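PDB 1ZB1: vacuolar-sorting protein BRO1 from Saccharomyces cerevisiae, which helps sort cargo proteins into the intralumenal vesicles of multivesicular bodies and recruits the deubiquitinase DOA4 to endosomes. Local coordinates for residues D12-D17 / A102-A107; N151-F156 / K345-E350; Y208-K213 / K339-I344. One frame throughout, in Å; residues are numbered along the deposited sequence.

Contact 1: D12-D17 / A102-A107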
loop_
_atom_site.group_PDB
_atom_site.type_symbol
_atom_site.label_atom_id
_atom_site.label_comp_id
_atom_site.label_asym_id
_atom_site.label_seq_id
_atom_site.Cartn_x
_atom_site.Cartn_y
_atom_site.Cartn_z
ATOM N N ASP A 12 4.519 2.832 -8.238
ATOM C CA ASP A 12 4.768 4.202 -7.798
ATOM C C ASP A 12 3.435 4.935 -7.635
ATOM O O ASP A 12 2.795 5.300 -8.627
ATOM C CB ASP A 12 5.641 4.922 -8.825
ATOM C CG ASP A 12 6.373 6.107 -8.236
ATOM O OD1 ASP A 12 7.262 5.889 -7.380
ATOM O OD2 ASP A 12 6.058 7.256 -8.622
ATOM N N LEU A 13 3.012 5.138 -6.390
ATOM C CA LEU A 13 1.750 5.824 -6.121
ATOM C C LEU A 13 1.912 7.347 -6.224
ATOM O O LEU A 13 3.015 7.880 -6.064
ATOM C CB LEU A 13 1.212 5.425 -4.739
ATOM C CG LEU A 13 0.981 3.917 -4.535
ATOM C CD1 LEU A 13 0.329 3.667 -3.187
ATOM C CD2 LEU A 13 0.094 3.370 -5.641
ATOM N N LYS A 14 0.814 8.046 -6.495
ATOM C CA LYS A 14 0.859 9.498 -6.657
ATOM C C LYS A 14 0.239 10.281 -5.517
ATOM O O LYS A 14 -0.777 9.874 -4.951
ATOM C CB LYS A 14 0.163 9.891 -7.964
ATOM C CG LYS A 14 0.814 9.294 -9.205
ATOM C CD LYS A 14 2.230 9.818 -9.367
ATOM C CE LYS A 14 2.886 9.274 -10.625
ATOM N NZ LYS A 14 4.283 9.766 -10.780
ATOM N N LEU A 15 0.858 11.414 -5.194
ATOM C CA LEU A 15 0.372 12.301 -4.135
ATOM C C LEU A 15 -0.728 13.203 -4.687
ATOM O O LEU A 15 -0.829 13.404 -5.904
ATOM C CB LEU A 15 1.502 13.209 -3.633
ATOM C CG LEU A 15 2.686 12.613 -2.880
ATOM C CD1 LEU A 15 3.779 13.698 -2.676
ATOM C CD2 LEU A 15 2.191 12.075 -1.536
ATOM N N LYS A 16 -1.556 13.738 -3.795
ATOM C CA LYS A 16 -2.593 14.679 -4.204
ATOM C C LYS A 16 -2.029 16.076 -3.932
ATOM O O LYS A 16 -1.507 16.330 -2.849
ATOM C CB LYS A 16 -3.877 14.475 -3.386
ATOM C CG LYS A 16 -4.577 13.121 -3.623
ATOM C CD LYS A 16 -5.721 12.901 -2.626
ATOM C CE LYS A 16 -6.819 13.951 -2.770
ATOM N NZ LYS A 16 -7.286 14.071 -4.190
ATOM N N ASP A 17 -2.109 16.973 -4.910
ATOM C CA ASP A 17 -1.607 18.327 -4.716
ATOM C C ASP A 17 -2.685 19.167 -4.030
ATOM O O ASP A 17 -3.856 18.799 -4.030
ATOM C CB ASP A 17 -1.229 18.977 -6.055
ATOM C CG ASP A 17 -0.078 18.268 -6.747
ATOM O OD1 ASP A 17 0.765 17.674 -6.045
ATOM O OD2 ASP A 17 -0.005 18.311 -7.995
ATOM N N ALA A 102 -5.169 12.970 -7.638
ATOM C CA ALA A 102 -3.834 12.471 -7.975
ATOM C C ALA A 102 -3.724 12.327 -9.493
ATOM O O ALA A 102 -4.671 11.893 -10.154
ATOM C CB ALA A 102 -3.581 11.118 -7.295
ATOM N N GLU A 103 -2.571 12.689 -10.046
ATOM C CA GLU A 103 -2.370 12.620 -11.490
ATOM C C GLU A 103 -1.608 11.385 -11.960
ATOM O O GLU A 103 -0.384 11.336 -11.872
ATOM C CB GLU A 103 -1.650 13.883 -11.971
ATOM C CG GLU A 103 -2.492 15.137 -11.848
ATOM C CD GLU A 103 -1.764 16.398 -12.279
ATOM O OE1 GLU A 103 -2.443 17.430 -12.461
ATOM O OE2 GLU A 103 -0.523 16.365 -12.430
ATOM N N TYR A 104 -2.331 10.386 -12.458
ATOM C CA TYR A 104 -1.684 9.173 -12.949
ATOM C C TYR A 104 -1.474 9.272 -14.455
ATOM O O TYR A 104 -0.377 9.573 -14.928
ATOM C CB TYR A 104 -2.532 7.932 -12.650
ATOM C CG TYR A 104 -2.789 7.667 -11.185
ATOM C CD1 TYR A 104 -3.986 8.052 -10.595
ATOM C CD2 TYR A 104 -1.841 7.016 -10.391
ATOM C CE1 TYR A 104 -4.243 7.797 -9.257
ATOM C CE2 TYR A 104 -2.086 6.756 -9.041
ATOM C CZ TYR A 104 -3.294 7.152 -8.485
ATOM O OH TYR A 104 -3.570 6.901 -7.161
ATOM N N SER A 105 -2.540 9.007 -15.198
ATOM C CA SER A 105 -2.521 9.056 -16.655
ATOM C C SER A 105 -3.965 9.124 -17.130
ATOM O O SER A 105 -4.371 10.073 -17.805
ATOM C CB SER A 105 -1.856 7.800 -17.231
ATOM O OG SER A 105 -0.478 7.741 -16.908
ATOM N N SER A 106 -4.734 8.109 -16.753
ATOM C CA SER A 106 -6.138 8.016 -17.127
ATOM C C SER A 106 -6.980 9.075 -16.419
ATOM O O SER A 106 -8.009 9.507 -16.939
ATOM C CB SER A 106 -6.675 6.617 -16.800
ATOM O OG SER A 106 -5.952 5.615 -17.498
ATOM N N ALA A 107 -6.538 9.491 -15.234
ATOM C CA ALA A 107 -7.255 10.504 -14.462
ATOM C C ALA A 107 -7.146 11.881 -15.127
ATOM O O ALA A 107 -6.452 12.041 -16.134
ATOM C CB ALA A 107 -6.702 10.562 -13.038
HETATM O O HOH W 1 -1.876 7.363 -5.252
HETATM O O HOH W 2 -0.641 13.931 -8.521
HETATM O O HOH W 3 -2.217 18.267 -9.691
#

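Contact 2: N151-F156 / K345-E350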
loop_
_atom_site.group_PDB
_atom_site.type_symbol
_atom_site.label_atom_id
_atom_site.label_comp_id
_atom_site.label_asym_id
_atom_site.label_seq_id
_atom_site.Cartn_x
_atom_site.Cartn_y
_atom_site.Cartn_z
ATOM N N ASN A 151 7.235 -0.302 6.328
ATOM C CA ASN A 151 6.587 0.886 5.787
ATOM C C ASN A 151 5.411 0.556 4.861
ATOM O O ASN A 151 4.411 1.274 4.844
ATOM C CB ASN A 151 7.624 1.778 5.091
ATOM C CG ASN A 151 8.365 2.678 6.080
ATOM O OD1 ASN A 151 7.805 3.654 6.582
ATOM N ND2 ASN A 151 9.618 2.337 6.379
ATOM N N LEU A 152 5.517 -0.525 4.097
ATOM C CA LEU A 152 4.406 -0.925 3.230
ATOM C C LEU A 152 3.253 -1.410 4.113
ATOM O O LEU A 152 2.079 -1.259 3.769
ATOM C CB LEU A 152 4.841 -2.039 2.274
ATOM C CG LEU A 152 5.708 -1.595 1.086
ATOM C CD1 LEU A 152 6.275 -2.811 0.376
ATOM C CD2 LEU A 152 4.868 -0.760 0.117
ATOM N N THR A 153 3.596 -1.989 5.259
ATOM C CA THR A 153 2.590 -2.474 6.192
ATOM C C THR A 153 1.805 -1.284 6.742
ATOM O O THR A 153 0.576 -1.342 6.859
ATOM C CB THR A 153 3.249 -3.271 7.354
ATOM O OG1 THR A 153 3.808 -4.486 6.832
ATOM C CG2 THR A 153 2.223 -3.617 8.433
ATOM N N LYS A 154 2.504 -0.197 7.066
ATOM C CA LYS A 154 1.819 0.988 7.573
ATOM C C LYS A 154 0.960 1.625 6.476
ATOM O O LYS A 154 -0.149 2.106 6.745
ATOM C CB LYS A 154 2.829 2.003 8.131
ATOM C CG LYS A 154 3.443 1.576 9.458
ATOM C CD LYS A 154 4.465 2.576 9.960
ATOM C CE LYS A 154 5.014 2.170 11.315
ATOM N NZ LYS A 154 6.079 3.111 11.780
ATOM N N ALA A 155 1.454 1.631 5.241
ATOM C CA ALA A 155 0.673 2.202 4.139
ATOM C C ALA A 155 -0.648 1.440 4.062
ATOM O O ALA A 155 -1.715 2.041 3.949
ATOM C CB ALA A 155 1.435 2.079 2.816
ATOM N N PHE A 156 -0.555 0.112 4.139
ATOM C CA PHE A 156 -1.717 -0.773 4.104
ATOM C C PHE A 156 -2.729 -0.330 5.161
ATOM O O PHE A 156 -3.914 -0.153 4.871
ATOM C CB PHE A 156 -1.238 -2.222 4.338
ATOM C CG PHE A 156 -2.337 -3.221 4.634
ATOM C CD1 PHE A 156 -3.563 -3.176 3.975
ATOM C CD2 PHE A 156 -2.106 -4.256 5.544
ATOM C CE1 PHE A 156 -4.543 -4.144 4.217
ATOM C CE2 PHE A 156 -3.078 -5.234 5.794
ATOM C CZ PHE A 156 -4.299 -5.174 5.128
ATOM N N LYS A 345 1.055 -8.355 9.586
ATOM C CA LYS A 345 0.109 -7.970 10.625
ATOM C C LYS A 345 0.070 -6.447 10.661
ATOM O O LYS A 345 1.015 -5.808 11.125
ATOM C CB LYS A 345 0.562 -8.511 11.984
ATOM C CG LYS A 345 0.693 -10.028 12.045
ATOM C CD LYS A 345 1.175 -10.483 13.419
ATOM C CE LYS A 345 1.316 -11.999 13.493
ATOM N NZ LYS A 345 1.740 -12.448 14.852
ATOM N N SER A 346 -1.018 -5.865 10.175
ATOM C CA SER A 346 -1.131 -4.415 10.140
ATOM C C SER A 346 -1.607 -3.803 11.449
ATOM O O SER A 346 -2.555 -4.286 12.071
ATOM C CB SER A 346 -2.074 -3.978 9.020
ATOM O OG SER A 346 -3.426 -4.210 9.376
ATOM N N PRO A 347 -0.941 -2.727 11.886
ATOM C CA PRO A 347 -1.298 -2.034 13.124
ATOM C C PRO A 347 -2.492 -1.145 12.794
ATOM O O PRO A 347 -2.835 -0.986 11.626
ATOM C CB PRO A 347 -0.040 -1.239 13.429
ATOM C CG PRO A 347 0.403 -0.829 12.061
ATOM C CD PRO A 347 0.236 -2.102 11.257
ATOM N N THR A 348 -3.146 -0.579 13.798
ATOM C CA THR A 348 -4.283 0.293 13.499
ATOM C C THR A 348 -3.759 1.682 13.142
ATOM O O THR A 348 -2.654 2.045 13.543
ATOM C CB THR A 348 -5.232 0.427 14.707
ATOM O OG1 THR A 348 -4.489 0.872 15.846
ATOM C CG2 THR A 348 -5.904 -0.909 15.016
ATOM N N TRP A 349 -4.532 2.444 12.369
ATOM C CA TRP A 349 -4.140 3.809 12.010
ATOM C C TRP A 349 -4.029 4.568 13.326
ATOM O O TRP A 349 -3.142 5.401 13.506
ATOM C CB TRP A 349 -5.200 4.477 11.115
ATOM C CG TRP A 349 -5.161 6.009 11.108
ATOM C CD1 TRP A 349 -6.205 6.855 11.377
ATOM C CD2 TRP A 349 -4.027 6.853 10.836
ATOM N NE1 TRP A 349 -5.793 8.171 11.295
ATOM C CE2 TRP A 349 -4.463 8.197 10.964
ATOM C CE3 TRP A 349 -2.684 6.607 10.500
ATOM C CZ2 TRP A 349 -3.606 9.290 10.767
ATOM C CZ3 TRP A 349 -1.829 7.700 10.305
ATOM C CH2 TRP A 349 -2.297 9.021 10.441
ATOM N N GLU A 350 -4.938 4.255 14.250
ATOM C CA GLU A 350 -4.959 4.887 15.565
ATOM C C GLU A 350 -3.612 4.763 16.281
ATOM O O GLU A 350 -3.138 5.721 16.895
ATOM C CB GLU A 350 -6.060 4.272 16.440
ATOM C CG GLU A 350 -7.495 4.599 16.014
ATOM C CD GLU A 350 -8.011 3.725 14.872
ATOM O OE1 GLU A 350 -9.230 3.775 14.598
ATOM O OE2 GLU A 350 -7.211 2.994 14.248
#

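Contact 3: Y208-K213 / K339-I344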
loop_
_atom_site.group_PDB
_atom_site.type_symbol
_atom_site.label_atom_id
_atom_site.label_comp_id
_atom_site.label_asym_id
_atom_site.label_seq_id
_atom_site.Cartn_x
_atom_site.Cartn_y
_atom_site.Cartn_z
ATOM N N TYR A 208 11.704 -25.349 2.335
ATOM C CA TYR A 208 10.768 -25.513 1.233
ATOM C C TYR A 208 9.311 -25.296 1.604
ATOM O O TYR A 208 8.612 -24.507 0.968
ATOM C CB TYR A 208 10.960 -26.899 0.617
ATOM C CG TYR A 208 12.363 -27.112 0.086
ATOM C CD1 TYR A 208 12.881 -28.396 -0.092
ATOM C CD2 TYR A 208 13.177 -26.024 -0.233
ATOM C CE1 TYR A 208 14.177 -28.587 -0.571
ATOM C CE2 TYR A 208 14.467 -26.204 -0.713
ATOM C CZ TYR A 208 14.961 -27.485 -0.877
ATOM O OH TYR A 208 16.244 -27.654 -1.339
ATOM N N THR A 209 8.856 -25.989 2.637
ATOM C CA THR A 209 7.477 -25.872 3.079
ATOM C C THR A 209 7.087 -24.421 3.406
ATOM O O THR A 209 6.017 -23.954 3.014
ATOM C CB THR A 209 7.237 -26.774 4.313
ATOM O OG1 THR A 209 5.886 -26.628 4.765
ATOM C CG2 THR A 209 8.200 -26.410 5.435
ATOM N N LEU A 210 7.964 -23.709 4.107
ATOM C CA LEU A 210 7.701 -22.321 4.492
ATOM C C LEU A 210 7.540 -21.421 3.264
ATOM O O LEU A 210 6.520 -20.741 3.107
ATOM C CB LEU A 210 8.852 -21.787 5.350
ATOM C CG LEU A 210 8.585 -20.777 6.477
ATOM C CD1 LEU A 210 9.851 -19.963 6.697
ATOM C CD2 LEU A 210 7.428 -19.861 6.146
ATOM N N ILE A 211 8.556 -21.412 2.407
ATOM C CA ILE A 211 8.536 -20.596 1.198
ATOM C C ILE A 211 7.267 -20.868 0.398
ATOM O O ILE A 211 6.611 -19.939 -0.072
ATOM C CB ILE A 211 9.786 -20.869 0.318
ATOM C CG1 ILE A 211 11.036 -20.285 0.985
ATOM C CG2 ILE A 211 9.626 -20.222 -1.055
ATOM C CD1 ILE A 211 11.345 -20.861 2.331
ATOM N N SER A 212 6.914 -22.143 0.267
ATOM C CA SER A 212 5.718 -22.536 -0.466
ATOM C C SER A 212 4.447 -21.881 0.085
ATOM O O SER A 212 3.641 -21.332 -0.671
ATOM C CB SER A 212 5.560 -24.057 -0.432
ATOM O OG SER A 212 4.366 -24.450 -1.077
ATOM N N LYS A 213 4.274 -21.946 1.403
ATOM C CA LYS A 213 3.096 -21.369 2.052
ATOM C C LYS A 213 3.053 -19.848 1.911
ATOM O O LYS A 213 1.998 -19.277 1.636
ATOM C CB LYS A 213 3.079 -21.754 3.537
ATOM C CG LYS A 213 3.226 -23.251 3.763
ATOM C CD LYS A 213 3.306 -23.624 5.236
ATOM C CE LYS A 213 1.937 -23.626 5.887
ATOM N NZ LYS A 213 1.986 -24.296 7.216
ATOM N N LYS A 339 -1.248 -24.713 2.117
ATOM C CA LYS A 339 -1.934 -23.794 3.020
ATOM C C LYS A 339 -1.212 -22.451 3.151
ATOM O O LYS A 339 -0.157 -22.352 3.779
ATOM C CB LYS A 339 -2.076 -24.461 4.385
ATOM C CG LYS A 339 -2.687 -25.853 4.294
ATOM C CD LYS A 339 -2.446 -26.659 5.556
ATOM C CE LYS A 339 -2.901 -28.101 5.377
ATOM N NZ LYS A 339 -2.569 -28.945 6.560
ATOM N N ALA A 340 -1.803 -21.420 2.556
ATOM C CA ALA A 340 -1.237 -20.072 2.565
ATOM C C ALA A 340 -0.927 -19.515 3.953
ATOM O O ALA A 340 -1.661 -19.756 4.912
ATOM C CB ALA A 340 -2.173 -19.119 1.825
ATOM N N LEU A 341 0.167 -18.765 4.044
ATOM C CA LEU A 341 0.585 -18.146 5.297
ATOM C C LEU A 341 0.817 -16.643 5.097
ATOM O O LEU A 341 1.797 -16.238 4.472
ATOM C CB LEU A 341 1.872 -18.797 5.810
ATOM C CG LEU A 341 2.418 -18.237 7.129
ATOM C CD1 LEU A 341 1.425 -18.510 8.241
ATOM C CD2 LEU A 341 3.766 -18.863 7.453
ATOM N N ASP A 342 -0.098 -15.832 5.627
ATOM C CA ASP A 342 -0.029 -14.367 5.547
ATOM C C ASP A 342 0.881 -13.874 6.677
ATOM O O ASP A 342 0.529 -13.995 7.849
ATOM C CB ASP A 342 -1.431 -13.782 5.733
ATOM C CG ASP A 342 -1.510 -12.302 5.387
ATOM O OD1 ASP A 342 -0.484 -11.595 5.474
ATOM O OD2 ASP A 342 -2.614 -11.847 5.035
ATOM N N ALA A 343 2.034 -13.306 6.333
ATOM C CA ALA A 343 2.986 -12.838 7.343
ATOM C C ALA A 343 2.871 -11.363 7.745
ATOM O O ALA A 343 3.631 -10.892 8.592
ATOM C CB ALA A 343 4.409 -13.117 6.868
ATOM N N ILE A 344 1.931 -10.638 7.152
ATOM C CA ILE A 344 1.781 -9.220 7.451
ATOM C C ILE A 344 0.664 -8.897 8.440
ATOM O O ILE A 344 -0.515 -9.130 8.172
ATOM C CB ILE A 344 1.568 -8.396 6.140
ATOM C CG1 ILE A 344 2.874 -8.328 5.343
ATOM C CG2 ILE A 344 1.133 -6.969 6.468
ATOM C CD1 ILE A 344 3.398 -9.646 4.894
#

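Contact 1: D12-D17 / A102-A107
Two loops of the Bro1 domain meet here: the N-terminal loop before helix 23-34 and the connection between the antiparallel strands 97-100 and 112-115. Lys14 carries most of the side-chain contact. Its CG stands beside the backbone N, and the chain bends at chi2 (-63°) before running on extended. Lys14 CG lies 3.7 Å from CD2 of Tyr104, obliquely to the ring, and 3.6 Å from Glu103 O. The lysine and the tyrosine run antiparallel alongside each other. Lys14 NZ ends in a long salt bridge to Asp12 OD2, 3.8 Å, within its own loop. CB of Ala102 packs on the backbone, 3.8 Å from Leu15 O. Water does the polar joining. Water 1 donates to Lys14 O and also bonds Tyr104 OH, at 2.6 Å. Water 2 donates to Leu15 O at 2.7 Å and accepts from Glu103 N at 2.8 Å. Water 3 joins Asp17 OD2 to Glu103 OE1, weakly on the glutamate side. Tyr104 OH also bonds Tyr239 OH. Lys16 NZ turns to Tyr100 O, Ser171 OG and Asp173. The side chains of Leu15 and Lys16 pack against helix 118-139, while Leu13 touches Trp244 of helix 242-269.

Contact 2: N151-F156 / K345-E350
Phe156 and Thr153, three residues apart on helix 146-165, both point their CB at the loop that leads into helix 349-371. Phe156 has CG anti to the backbone N (chi1 167°). Its CD2 meets CB of Ser346 at 3.5 Å, coming at the ring obliquely. Ser346 OG sits between its own backbone N and C (chi1 75°) and lies 3.7 Å from Phe156 CE2. Thr153 touches through its methyl alone. CG2 is anti to the backbone N, which puts it 3.7 Å from Lys345 O and 3.8 Å from Pro347 CD. The threonine and the proline meet at a slant. The hydroxyl of Thr153, anti to the carbonyl carbon, bonds Ile149 O one turn back in its own helix. The contact is therefore van der Waals in character. A polar tie lies just beyond it, where Pro347 O bonds Ser157 OG, and Thr348 is the N-cap of helix 349-371, its OG1 bonded to Lys351 N. Phe156 also stacks on His187 of helix 176-198, and Asn151 packs on helix 118-139.

Contact 3: Y208-K213 / K339-I344
Lys213 lies on the first turns of helix 208-230 and runs along the backbone of the loop 339-344. Its CB sits between two partners, Lys339 O at 3.3 Å and Leu341 CB at 3.9 Å. CG, placed beside the backbone N, stays close to the same carbonyl oxygen. CD is somewhat farther from it. The chain then bends at chi3 (79°), and this turn brings CE back to 3.2 Å from Lys339 O. The aliphatic part of Lys213 thus curls round one carbonyl oxygen. That oxygen is buried by the contact and has no hydrogen-bond partner in the model. From CE the chain leads away from this oxygen to NZ, 6.5 Å from Lys339 NZ, so the like charges are near but not in contact.

The loop belongs to the long connection between helices 303-322 and 349-371. It passes over helix 208-230 in the helical Bro1 domain. One hydrogen bond fastens it there: Leu341 N donates to Lys213 O at 3.1 Å, with an angle of 153° at the hydrogen. The donor stands above the carbonyl plane, 65° out of it. Ala340 CA makes a CH...O contact to the same oxygen, so Lys213 O is approached twice by the loop backbone.

CB of Leu341 is directed at the helix, and CG is anti to the backbone N. Its CD2 meets CD2 of Leu210 at 4.0 Å, the two leucines set at a slant. Ala340 packs on Arg216, Ala217 and Asn220 farther along helix 208-230. Past Leu341 the chain makes an Asx turn. Asp342 OD1 accepts from Ile344 N through its anti lone pair, and it also bonds His187 NE2. Gln191, on the same helix 176-198, bonds Ala343 N through OE1.

Contact 1 is partly buried, with Lys16, Ala102 and Tyr104 inside. Contacts 2 and 3 lie at the surface. Those two share one connection: residues 339-350 run unbroken from helix 208-230 to helix 146-165, and Thr153 OG1 touches Ile344 CG2 where the contacts meet. His187 of helix 176-198 serves both, stacking on Phe156 and bonding Asp342. Contact 1 joins other loops and lies on the opposite side of the chain's centre from contact 3, about 33 Å away between centres. Helix 118-139 borders contacts 1 and 2. The chemistry differs too. Waters bridge contact 1, contact 2 is van der Waals, and contact 3 adds a direct backbone hydrogen bond.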